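Local coordinates for putative major capsid protein (Cafeteriavirus-dependent mavirus, PDB 6G44) that probably forms the outer shell of the virophage mavirus, its double jelly-roll subunits associating as trimers, at residues L98-V103 with L129-A134; S143-V148 with C180-Y185; N385-N388 with S392-S395. All coordinates share one frame; numbering follows the deposited sequence.

Interaction 1. Residues L98-V103 with L129-A134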
ATOM      1  N   LEU C  98      15.162 -13.117 -11.945  1.00 10.09           N
ATOM      2  CA  LEU C  98      15.205 -12.342 -13.165  1.00 10.14           C
ATOM      3  C   LEU C  98      15.405 -10.855 -12.892  1.00 10.28           C
ATOM      4  O   LEU C  98      15.019 -10.357 -11.820  1.00  9.94           O
ATOM      5  CB  LEU C  98      13.934 -12.568 -13.997  1.00 10.60           C
ATOM      6  CG  LEU C  98      13.638 -14.007 -14.403  1.00 10.83           C
ATOM      7  CD1 LEU C  98      12.305 -14.125 -15.111  1.00 11.38           C
ATOM      8  CD2 LEU C  98      14.740 -14.600 -15.270  1.00 10.69           C
ATOM      9  N   LYS C  99      16.003 -10.163 -13.858  1.00 10.15           N
ATOM     10  CA  LYS C  99      16.111  -8.703 -13.817  1.00 10.33           C
ATOM     11  C   LYS C  99      14.731  -8.078 -13.974  1.00 10.33           C
ATOM     12  O   LYS C  99      13.782  -8.760 -14.379  1.00 11.75           O
ATOM     13  CB  LYS C  99      17.113  -8.204 -14.866  1.00 11.01           C
ATOM     14  CG  LYS C  99      18.538  -8.657 -14.549  1.00 11.70           C
ATOM     15  CD  LYS C  99      19.555  -8.023 -15.467  1.00 11.70           C
ATOM     16  CE  LYS C  99      20.969  -8.439 -15.110  1.00 12.29           C
ATOM     17  NZ  LYS C  99      21.946  -7.735 -15.966  1.00 12.74           N
ATOM     18  N   SER C 100      14.602  -6.798 -13.606  1.00 10.28           N
ATOM     19  CA  SER C 100      13.340  -6.062 -13.725  0.50  9.80           C
ATOM     20  C   SER C 100      12.874  -5.995 -15.186  1.00 10.21           C
ATOM     21  O   SER C 100      13.645  -5.605 -16.047  1.00 11.07           O
ATOM     22  CB  SER C 100      13.532  -4.644 -13.166  0.50  9.36           C
ATOM     23  OG  SER C 100      14.026  -4.698 -11.825  0.50  8.55           O
ATOM     24  N   PHE C 101      11.626  -6.334 -15.448  1.00 10.08           N
ATOM     25  CA  PHE C 101      11.030  -6.224 -16.802  1.00  9.81           C
ATOM     26  C   PHE C 101      11.880  -6.968 -17.841  1.00  9.96           C
ATOM     27  O   PHE C 101      12.351  -6.371 -18.814  1.00 10.62           O
ATOM     28  CB  PHE C 101      10.768  -4.763 -17.203  1.00 10.10           C
ATOM     29  CG  PHE C 101      10.050  -4.002 -16.125  1.00 10.25           C
ATOM     30  CD1 PHE C 101       8.697  -4.135 -16.011  1.00 10.62           C
ATOM     31  CD2 PHE C 101      10.744  -3.263 -15.180  1.00 10.29           C
ATOM     32  CE1 PHE C 101       8.006  -3.536 -14.989  1.00 10.72           C
ATOM     33  CE2 PHE C 101      10.056  -2.664 -14.125  1.00 11.23           C
ATOM     34  CZ  PHE C 101       8.688  -2.807 -14.032  1.00 11.21           C
ATOM     35  N   PRO C 102      12.075  -8.262 -17.601  1.00 10.10           N
ATOM     36  CA  PRO C 102      13.072  -8.990 -18.434  1.00 10.09           C
ATOM     37  C   PRO C 102      12.696  -9.125 -19.898  1.00 10.50           C
ATOM     38  O   PRO C 102      13.597  -9.248 -20.742  1.00 12.10           O
ATOM     39  CB  PRO C 102      13.161 -10.354 -17.759  1.00 10.42           C
ATOM     40  CG  PRO C 102      11.822 -10.524 -17.109  1.00 10.29           C
ATOM     41  CD  PRO C 102      11.453  -9.152 -16.605  1.00 10.12           C
ATOM     42  N   VAL C 103      11.413  -9.106 -20.217  1.00 10.27           N
ATOM     43  CA  VAL C 103      10.997  -9.153 -21.625  1.00 10.85           C
ATOM     44  C   VAL C 103      11.327  -7.847 -22.296  1.00 10.83           C
ATOM     45  O   VAL C 103      11.996  -7.837 -23.334  1.00 11.12           O
ATOM     46  CB  VAL C 103       9.529  -9.550 -21.802  1.00 10.79           C
ATOM     47  CG1 VAL C 103       9.047  -9.375 -23.246  1.00 11.99           C
ATOM     48  CG2 VAL C 103       9.320 -10.968 -21.302  1.00 11.81           C
ATOM     49  N   LEU C 129      13.444   3.975 -18.281  1.00 14.49           N
ATOM     50  CA  LEU C 129      12.905   5.222 -17.718  1.00 15.61           C
ATOM     51  C   LEU C 129      11.594   4.993 -17.007  1.00 15.22           C
ATOM     52  O   LEU C 129      11.401   5.441 -15.871  1.00 15.30           O
ATOM     53  CB  LEU C 129      12.651   6.263 -18.810  1.00 17.54           C
ATOM     54  CG  LEU C 129      13.846   6.962 -19.385  1.00 20.24           C
ATOM     55  CD1 LEU C 129      13.406   7.769 -20.599  1.00 21.17           C
ATOM     56  CD2 LEU C 129      14.409   7.903 -18.337  1.00 21.75           C
ATOM     57  N   HIS C 130      10.674   4.308 -17.668  1.00 13.45           N
ATOM     58  CA  HIS C 130       9.309   4.143 -17.219  1.00 13.41           C
ATOM     59  C   HIS C 130       9.227   3.476 -15.857  1.00 13.22           C
ATOM     60  O   HIS C 130       8.340   3.789 -15.043  1.00 13.76           O
ATOM     61  CB  HIS C 130       8.518   3.323 -18.259  1.00 14.00           C
ATOM     62  CG  HIS C 130       7.066   3.194 -17.963  1.00 14.25           C
ATOM     63  ND1 HIS C 130       6.215   4.273 -17.982  1.00 16.48           N
ATOM     64  CD2 HIS C 130       6.303   2.116 -17.692  1.00 15.06           C
ATOM     65  CE1 HIS C 130       4.991   3.859 -17.715  1.00 15.64           C
ATOM     66  NE2 HIS C 130       5.017   2.556 -17.524  1.00 16.20           N
ATOM     67  N   GLN C 131      10.142   2.538 -15.588  1.00 11.94           N
ATOM     68  CA  GLN C 131      10.125   1.820 -14.300  1.00 12.00           C
ATOM     69  C   GLN C 131      10.285   2.752 -13.101  1.00 12.36           C
ATOM     70  O   GLN C 131       9.907   2.381 -11.981  1.00 12.42           O
ATOM     71  CB  GLN C 131      11.208   0.716 -14.247  1.00 12.06           C
ATOM     72  CG  GLN C 131      12.628   1.229 -14.238  1.00 12.85           C
ATOM     73  CD  GLN C 131      13.687   0.158 -14.408  1.00 14.21           C
ATOM     74  OE1 GLN C 131      13.423  -1.024 -14.213  1.00 15.26           O
ATOM     75  NE2 GLN C 131      14.906   0.569 -14.788  1.00 14.32           N
ATOM     76  N   TYR C 132      10.862   3.935 -13.336  1.00 12.65           N
ATOM     77  CA  TYR C 132      11.174   4.876 -12.245  1.00 12.93           C
ATOM     78  C   TYR C 132      10.088   5.888 -11.995  1.00 14.58           C
ATOM     79  O   TYR C 132      10.160   6.573 -10.977  1.00 15.83           O
ATOM     80  CB  TYR C 132      12.475   5.627 -12.492  1.00 12.93           C
ATOM     81  CG  TYR C 132      13.692   4.778 -12.364  1.00 12.28           C
ATOM     82  CD1 TYR C 132      14.072   4.246 -11.139  1.00 11.69           C
ATOM     83  CD2 TYR C 132      14.486   4.503 -13.456  1.00 12.35           C
ATOM     84  CE1 TYR C 132      15.214   3.478 -11.013  1.00 11.76           C
ATOM     85  CE2 TYR C 132      15.629   3.736 -13.342  1.00 12.93           C
ATOM     86  CZ  TYR C 132      15.999   3.225 -12.123  1.00 13.05           C
ATOM     87  OH  TYR C 132      17.134   2.447 -12.041  1.00 15.01           O
ATOM     88  N   ASN C 133       9.128   6.082 -12.880  1.00 15.02           N
ATOM     89  CA  ASN C 133       8.080   7.073 -12.523  1.00 16.35           C
ATOM     90  C   ASN C 133       6.656   6.712 -12.832  1.00 16.78           C
ATOM     91  O   ASN C 133       5.766   7.562 -12.684  1.00 18.34           O
ATOM     92  CB  ASN C 133       8.452   8.481 -13.010  1.00 17.71           C
ATOM     93  CG  ASN C 133       8.156   8.676 -14.455  1.00 17.74           C
ATOM     94  OD1 ASN C 133       8.122   7.718 -15.230  1.00 18.14           O
ATOM     95  ND2 ASN C 133       7.901   9.909 -14.835  1.00 16.76           N
ATOM     96  N   ALA C 134       6.415   5.446 -13.132  1.00 17.15           N
ATOM     97  CA  ALA C 134       5.091   4.905 -13.264  1.00 18.21           C
ATOM     98  C   ALA C 134       4.506   4.516 -11.940  1.00 19.68           C
ATOM     99  O   ALA C 134       5.193   4.335 -10.933  1.00 19.50           O
ATOM    100  CB  ALA C 134       5.121   3.687 -14.186  1.00 17.77           C
TER
HETATM  101  O   HOH W   1      14.305  -2.703 -16.172  1.00 20.62           O
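Gln131 reaches from the C-terminal end of helix 123-130 and the turn there toward Ser100 and Phe101, which lie in the loop between strand 96-98 and helix 102-105. The apolar share of the contact lies between its methylene carbon and one corner of the phenyl ring: Gln131 CB stands 3.6 Å from Phe101 CE2, approaching obliquely. The amide follows the same ring bond, with Gln131 OE1 3.6 Å from Phe101 CD2 and the amide plane turned 61° from the ring plane. Beyond CG the Gln131 chain is extended (chi2 -171°), which gives it the length to bring OE1 to the far segment, where it also lies 3.8 Å from Ser100 CB.

The polar share passes through one water. It donates to Gln131 OE1 at 2.7 Å and to the backbone oxygen, Ser100 O, at 3.0 Å, so both of its hydrogens are spent on bridging the segments. Its oxygen sits at the edge of the Phe101 ring, in the ring plane. On the other side of the amide, Gln131 NE2 donates to Lys128 O, which helps fix the amide so that OE1 is presented to the water. In the conformer described, the Ser100 hydroxyl bonds to Asp147 O, and Phe101 also packs on Leu139 and Leu142 of helix 136-142.

Glutamine suits this place because its aliphatic part can lie against phenylalanine while its carbonyl serves a water. With no direct hydrogen bond between the segments, the chemistry implies a small, indirect polar link, one water coupling side-chain amide to backbone carbonyl, with packing on the ring as the direct contact.

Interaction 2. Residues S143-V148 with C180-Y185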
ATOM      1  N   SER C 143       4.567  -6.522 -15.676  1.00 10.36           N
ATOM      2  CA  SER C 143       5.496  -7.659 -15.595  1.00 10.60           C
ATOM      3  C   SER C 143       5.399  -8.317 -14.233  1.00 11.30           C
ATOM      4  O   SER C 143       5.217  -7.597 -13.220  1.00 10.62           O
ATOM      5  CB  SER C 143       6.933  -7.168 -15.767  1.00 10.93           C
ATOM      6  OG  SER C 143       7.888  -8.201 -15.657  1.00 11.41           O
ATOM      7  N   PRO C 144       5.625  -9.637 -14.154  1.00 10.54           N
ATOM      8  CA  PRO C 144       5.773 -10.316 -12.857  1.00 11.02           C
ATOM      9  C   PRO C 144       7.036  -9.871 -12.123  1.00 11.20           C
ATOM     10  O   PRO C 144       7.163 -10.101 -10.915  1.00 13.10           O
ATOM     11  CB  PRO C 144       5.835 -11.814 -13.217  1.00 11.71           C
ATOM     12  CG  PRO C 144       6.373 -11.792 -14.630  1.00 11.72           C
ATOM     13  CD  PRO C 144       5.767 -10.578 -15.284  1.00 11.42           C
ATOM     14  N   CYS C 145       7.988  -9.277 -12.830  1.00 10.60           N
ATOM     15  CA  CYS C 145       9.247  -8.855 -12.220  1.00 11.26           C
ATOM     16  C   CYS C 145       9.281  -7.339 -12.237  1.00 11.41           C
ATOM     17  O   CYS C 145      10.019  -6.730 -13.026  1.00 12.46           O
ATOM     18  CB  CYS C 145      10.403  -9.430 -13.033  1.00 11.50           C
ATOM     19  SG  CYS C 145      10.495 -11.228 -12.888  1.00 13.99           S
ATOM     20  N   SER C 146       8.495  -6.720 -11.351  1.00 11.54           N
ATOM     21  CA  SER C 146       8.303  -5.274 -11.342  1.00 11.84           C
ATOM     22  C   SER C 146       9.105  -4.526 -10.291  1.00 11.36           C
ATOM     23  O   SER C 146       9.196  -3.313 -10.380  1.00 12.92           O
ATOM     24  CB  SER C 146       6.830  -4.896 -11.185  1.00 12.75           C
ATOM     25  OG  SER C 146       6.291  -5.413  -9.993  1.00 14.18           O
ATOM     26  N   ASP C 147       9.689  -5.218  -9.329  1.00 10.27           N
ATOM     27  CA  ASP C 147      10.509  -4.562  -8.316  1.00 10.28           C
ATOM     28  C   ASP C 147      11.766  -4.007  -8.969  1.00  9.93           C
ATOM     29  O   ASP C 147      12.407  -4.732  -9.763  1.00 10.24           O
ATOM     30  CB  ASP C 147      10.854  -5.569  -7.218  1.00 10.47           C
ATOM     31  CG  ASP C 147      11.777  -5.009  -6.174  1.00 10.88           C
ATOM     32  OD1 ASP C 147      13.014  -5.120  -6.372  1.00 10.90           O
ATOM     33  OD2 ASP C 147      11.284  -4.481  -5.154  1.00 11.78           O
ATOM     34  N   VAL C 148      12.117  -2.757  -8.642  1.00  9.62           N
ATOM     35  CA  VAL C 148      13.265  -2.058  -9.186  1.00 10.06           C
ATOM     36  C   VAL C 148      14.355  -1.991  -8.125  1.00 10.11           C
ATOM     37  O   VAL C 148      14.089  -1.612  -6.969  1.00 10.37           O
ATOM     38  CB  VAL C 148      12.842  -0.658  -9.683  1.00 10.99           C
ATOM     39  CG1 VAL C 148      14.033   0.182 -10.070  1.00 11.69           C
ATOM     40  CG2 VAL C 148      11.858  -0.760 -10.843  1.00 11.82           C
ATOM     41  N   CYS C 180       7.342 -17.255  -6.950  1.00 10.88           N
ATOM     42  CA  CYS C 180       6.571 -16.092  -6.455  1.00 10.82           C
ATOM     43  C   CYS C 180       5.586 -15.573  -7.509  1.00 10.30           C
ATOM     44  O   CYS C 180       4.381 -15.833  -7.390  1.00 11.24           O
ATOM     45  CB  CYS C 180       7.495 -14.998  -5.940  1.00 11.13           C
ATOM     46  SG  CYS C 180       6.581 -13.746  -4.972  1.00 11.43           S
ATOM     47  N   ASN C 181       6.071 -14.879  -8.530  1.00  9.76           N
ATOM     48  CA  ASN C 181       5.196 -14.293  -9.553  1.00  9.54           C
ATOM     49  C   ASN C 181       5.210 -14.980 -10.918  1.00  9.62           C
ATOM     50  O   ASN C 181       4.304 -14.757 -11.710  1.00 10.87           O
ATOM     51  CB  ASN C 181       5.542 -12.826  -9.747  1.00  9.40           C
ATOM     52  CG  ASN C 181       5.416 -12.044  -8.468  1.00 10.18           C
ATOM     53  OD1 ASN C 181       4.446 -12.257  -7.718  1.00 11.55           O
ATOM     54  ND2 ASN C 181       6.364 -11.159  -8.185  1.00 10.79           N
ATOM     55  N   TYR C 182       6.229 -15.810 -11.190  1.00  9.83           N
ATOM     56  CA  TYR C 182       6.335 -16.506 -12.498  1.00  9.76           C
ATOM     57  C   TYR C 182       6.635 -17.980 -12.302  1.00 10.00           C
ATOM     58  O   TYR C 182       7.236 -18.402 -11.304  1.00 10.43           O
ATOM     59  CB  TYR C 182       7.393 -15.844 -13.401  1.00  9.84           C
ATOM     60  CG  TYR C 182       8.762 -15.733 -12.778  1.00 10.28           C
ATOM     61  CD1 TYR C 182       9.651 -16.782 -12.800  1.00 10.33           C
ATOM     62  CD2 TYR C 182       9.173 -14.554 -12.126  1.00 10.25           C
ATOM     63  CE1 TYR C 182      10.888 -16.705 -12.201  1.00 10.68           C
ATOM     64  CE2 TYR C 182      10.426 -14.464 -11.528  1.00 10.35           C
ATOM     65  CZ  TYR C 182      11.295 -15.549 -11.577  1.00 10.44           C
ATOM     66  OH  TYR C 182      12.551 -15.518 -11.008  1.00 11.15           O
ATOM     67  N   ALA C 183       6.224 -18.758 -13.314  1.00 10.64           N
ATOM     68  CA  ALA C 183       6.470 -20.194 -13.338  1.00 10.81           C
ATOM     69  C   ALA C 183       7.939 -20.500 -13.584  1.00 10.53           C
ATOM     70  O   ALA C 183       8.623 -19.805 -14.329  1.00 11.91           O
ATOM     71  CB  ALA C 183       5.636 -20.840 -14.419  1.00 11.45           C
ATOM     72  N   TYR C 184       8.408 -21.551 -12.949  1.00 10.92           N
ATOM     73  CA  TYR C 184       9.821 -21.920 -13.033  1.00 11.12           C
ATOM     74  C   TYR C 184       9.941 -23.409 -12.695  1.00 11.82           C
ATOM     75  O   TYR C 184       9.071 -24.003 -12.056  1.00 11.79           O
ATOM     76  CB  TYR C 184      10.718 -21.048 -12.058  1.00 11.26           C
ATOM     77  CG  TYR C 184      10.591 -21.605 -10.669  1.00 11.72           C
ATOM     78  CD1 TYR C 184       9.387 -21.518  -9.979  1.00 12.24           C
ATOM     79  CD2 TYR C 184      11.614 -22.365 -10.088  1.00 11.79           C
ATOM     80  CE1 TYR C 184       9.209 -22.139  -8.760  1.00 12.70           C
ATOM     81  CE2 TYR C 184      11.448 -22.966  -8.858  1.00 12.33           C
ATOM     82  CZ  TYR C 184      10.234 -22.867  -8.195  1.00 12.48           C
ATOM     83  OH  TYR C 184      10.044 -23.542  -6.998  1.00 13.47           O
ATOM     84  N   TYR C 185      11.081 -23.989 -13.068  1.00 12.32           N
ATOM     85  CA  TYR C 185      11.428 -25.346 -12.627  1.00 13.24           C
ATOM     86  C   TYR C 185      12.932 -25.512 -12.572  1.00 13.50           C
ATOM     87  O   TYR C 185      13.595 -25.338 -13.592  1.00 13.33           O
ATOM     88  CB  TYR C 185      10.848 -26.407 -13.553  1.00 13.89           C
ATOM     89  CG  TYR C 185      11.232 -27.812 -13.104  1.00 14.95           C
ATOM     90  CD1 TYR C 185      10.789 -28.306 -11.888  1.00 16.57           C
ATOM     91  CD2 TYR C 185      12.069 -28.606 -13.884  1.00 16.44           C
ATOM     92  CE1 TYR C 185      11.140 -29.578 -11.462  1.00 18.06           C
ATOM     93  CE2 TYR C 185      12.432 -29.884 -13.461  1.00 18.26           C
ATOM     94  CZ  TYR C 185      11.969 -30.349 -12.249  1.00 18.11           C
ATOM     95  OH  TYR C 185      12.328 -31.611 -11.778  1.00 22.42           O
TER
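Two chi1 torsions bring Cys145 and Tyr182 together: Cys145 SG lies beside its backbone N, anti to the carbonyl carbon, while Tyr182 CG is held between its backbone N and carbonyl carbon (chi1 55°), which sets the ring where its CD2-CE2 rim meets the sulfur. The result is a cysteine sulfur-aromatic contact, joined to an ST turn just after helix 136-142, in which Cys145 N donates to Ser143 OG at 3.0 Å and nearly straight. Serine suits that position because its hydroxyl can receive an amide two residues ahead; Ser143 OG is also bonded to Glu204 OE1.

Cys145 SG meets one rim of the ring, 3.5 Å from Tyr182 CE2, on a line from the centroid 59° off the ring normal, so it approaches obliquely. Cysteine offers a compact, polarisable atom here, and the phenol's own polar end is served by Arg176 O.

Pro144 fills the next place, its CB 3.6 Å from Asn181 CB and near the edge of the tyrosine ring. A compact apolar ring fits this close approach of the two backbones near the start of strand 183-186, which pairs with strand 195-205 in the N-terminal part of the double jelly-roll. Asn181 also packs on Arg390 of a neighbouring subunit, placing the contact beside the trimer interface. The Asn181 amide has its stronger partner in Ser172 O; its bond from ND2 to Pro144 O is weak, 3.0 Å long but bent to 130°.

Interaction 3. Residues N385-N388 with S392-S395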
ATOM      1  N   ASN C 385       7.452  14.704 -10.293  1.00 10.23           N
ATOM      2  CA  ASN C 385       7.148  14.227 -11.627  1.00 10.73           C
ATOM      3  C   ASN C 385       7.091  12.707 -11.682  1.00 11.41           C
ATOM      4  O   ASN C 385       7.219  12.099 -12.770  1.00 13.67           O
ATOM      5  CB  ASN C 385       8.181  14.812 -12.593  1.00 11.05           C
ATOM      6  CG  ASN C 385       8.022  16.297 -12.725  1.00 10.86           C
ATOM      7  OD1 ASN C 385       6.885  16.788 -12.907  1.00 12.19           O
ATOM      8  ND2 ASN C 385       9.129  17.059 -12.561  1.00 11.11           N
ATOM      9  N   GLY C 386       6.902  12.079 -10.525  1.00 10.41           N
ATOM     10  CA  GLY C 386       6.596  10.663 -10.435  1.00 10.58           C
ATOM     11  C   GLY C 386       7.707   9.747  -9.983  1.00 10.67           C
ATOM     12  O   GLY C 386       7.439   8.559  -9.770  1.00 10.54           O
ATOM     13  N   TYR C 387       8.940  10.239  -9.788  1.00 10.25           N
ATOM     14  CA  TYR C 387      10.025   9.360  -9.350  1.00 10.27           C
ATOM     15  C   TYR C 387       9.585   8.579  -8.122  1.00 10.12           C
ATOM     16  O   TYR C 387       9.124   9.172  -7.160  1.00 11.75           O
ATOM     17  CB  TYR C 387      11.292  10.152  -9.073  1.00 10.20           C
ATOM     18  CG  TYR C 387      12.466   9.265  -8.792  1.00  9.78           C
ATOM     19  CD1 TYR C 387      13.226   8.717  -9.840  1.00 10.30           C
ATOM     20  CD2 TYR C 387      12.839   8.973  -7.485  1.00  9.87           C
ATOM     21  CE1 TYR C 387      14.280   7.850  -9.603  1.00 10.06           C
ATOM     22  CE2 TYR C 387      13.904   8.132  -7.225  1.00 10.09           C
ATOM     23  CZ  TYR C 387      14.648   7.599  -8.277  1.00 10.29           C
ATOM     24  OH  TYR C 387      15.725   6.761  -8.010  1.00 10.44           O
ATOM     25  N   ASN C 388       9.774   7.262  -8.169  1.00 10.31           N
ATOM     26  CA  ASN C 388       9.067   6.333  -7.265  1.00 11.00           C
ATOM     27  C   ASN C 388       9.953   5.502  -6.357  1.00 11.45           C
ATOM     28  O   ASN C 388       9.469   4.557  -5.741  1.00 13.28           O
ATOM     29  CB  ASN C 388       8.108   5.436  -8.069  1.00 11.85           C
ATOM     30  CG  ASN C 388       8.826   4.552  -9.055  1.00 12.63           C
ATOM     31  OD1 ASN C 388      10.034   4.314  -8.945  1.00 13.19           O
ATOM     32  ND2 ASN C 388       8.083   4.068 -10.069  1.00 12.60           N
ATOM     33  N   SER C 392      17.947   7.000  -0.865  1.00  9.17           N
ATOM     34  CA  SER C 392      19.229   6.262  -0.849  1.00  9.42           C
ATOM     35  C   SER C 392      19.508   5.547  -2.174  1.00  9.72           C
ATOM     36  O   SER C 392      20.662   5.254  -2.447  1.00 10.81           O
ATOM     37  CB  SER C 392      19.305   5.265   0.309  1.00 10.13           C
ATOM     38  OG  SER C 392      18.267   4.334   0.254  1.00 10.02           O
ATOM     39  N   CYS C 393      18.485   5.283  -2.977  1.00  9.68           N
ATOM     40  CA  CYS C 393      18.684   4.779  -4.336  1.00 10.30           C
ATOM     41  C   CYS C 393      19.116   5.921  -5.227  1.00 10.09           C
ATOM     42  O   CYS C 393      20.225   5.905  -5.770  1.00 10.49           O
ATOM     43  CB  CYS C 393      17.384   4.169  -4.812  1.00 10.47           C
ATOM     44  SG  CYS C 393      17.332   3.730  -6.563  1.00 11.85           S
ATOM     45  N   PHE C 394      18.253   6.934  -5.313  1.00  9.74           N
ATOM     46  CA  PHE C 394      18.515   8.136  -6.110  1.00  9.79           C
ATOM     47  C   PHE C 394      19.879   8.757  -5.884  1.00  9.81           C
ATOM     48  O   PHE C 394      20.569   9.144  -6.818  1.00 11.17           O
ATOM     49  CB  PHE C 394      17.425   9.168  -5.807  1.00  9.62           C
ATOM     50  CG  PHE C 394      17.572  10.462  -6.553  1.00  9.82           C
ATOM     51  CD1 PHE C 394      18.349  11.507  -6.035  1.00 10.18           C
ATOM     52  CD2 PHE C 394      16.919  10.648  -7.746  1.00 10.11           C
ATOM     53  CE1 PHE C 394      18.480  12.689  -6.701  1.00 10.53           C
ATOM     54  CE2 PHE C 394      17.050  11.850  -8.436  1.00 10.28           C
ATOM     55  CZ  PHE C 394      17.826  12.859  -7.903  1.00 10.67           C
ATOM     56  N   SER C 395      20.295   8.811  -4.629  1.00 10.54           N
ATOM     57  CA  SER C 395      21.485   9.577  -4.305  1.00 10.22           C
ATOM     58  C   SER C 395      22.787   8.935  -4.779  1.00 10.61           C
ATOM     59  O   SER C 395      23.790   9.631  -4.907  1.00 11.03           O
ATOM     60  CB  SER C 395      21.615   9.836  -2.808  1.00 10.43           C
ATOM     61  OG  SER C 395      21.894   8.645  -2.100  1.00 11.11           O
TER
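The backbone turns at Gly386, whose positive phi of 105° closes helix 375-384 with a Schellman motif (Tyr387 N to Ser382 O, Gly386 N to Ser383 O) and calls for glycine, since at these angles a beta carbon would press on the preceding carbonyl oxygen.

Beyond this turn, Tyr387 and Phe394 of helix 391-394 form a T-shaped pair. Phe394 directs its edge at one face of Tyr387, with ring centroids 5.4 Å apart and planes at 78°. The closest ring atoms are Tyr387 CZ and Phe394 CD2, 3.8 Å apart, so the edge falls toward the rim of the tyrosine face and not over its centre. In both residues CG is anti to the backbone N (chi1 -173° for Tyr387), which turns each side chain to meet that of the other segment.

Beyond the ring, the phenol oxygen is set against helix 391-394: Tyr387 OH lies 3.6 Å from Phe394 CA and 3.7 Å from Cys393 SG. These are packing contacts, and the small thiol allows the hydroxyl to come close to the helix backbone. Phe394 makes a second edge-to-face pair with Tyr379 of helix 375-384, against which Tyr387 also packs. Tyr387, Phe394 and Tyr379 thus form an aromatic cluster, the first two buried, joining consecutive helices through a Schellman-capped turn, consistent with a place in the second jelly roll of the double jelly-roll capsid fold.

Interaction 3 is wholly buried and mainly aromatic, with a phenol oxygen packed on a thiol and the helix backbone, whereas interactions 1 and 2 are partly buried and mix apolar packing with polar links, a water in one and a weak amide bond in the other. Interactions 1 and 2 adjoin in the first half of the chain: Phe101 N lies 2.9 Å from Cys145 O, a probable hydrogen bond, and Tyr132 packs on Val148. Segment 129-134 also meets 385-388, where Asn388 ND2 probably bonds Ala134 O, so interaction 1 touches both others. Interactions 2 and 3 do not touch within one subunit, yet across the trimer Ser392 OG bonds Cys180 O of a neighbouring subunit.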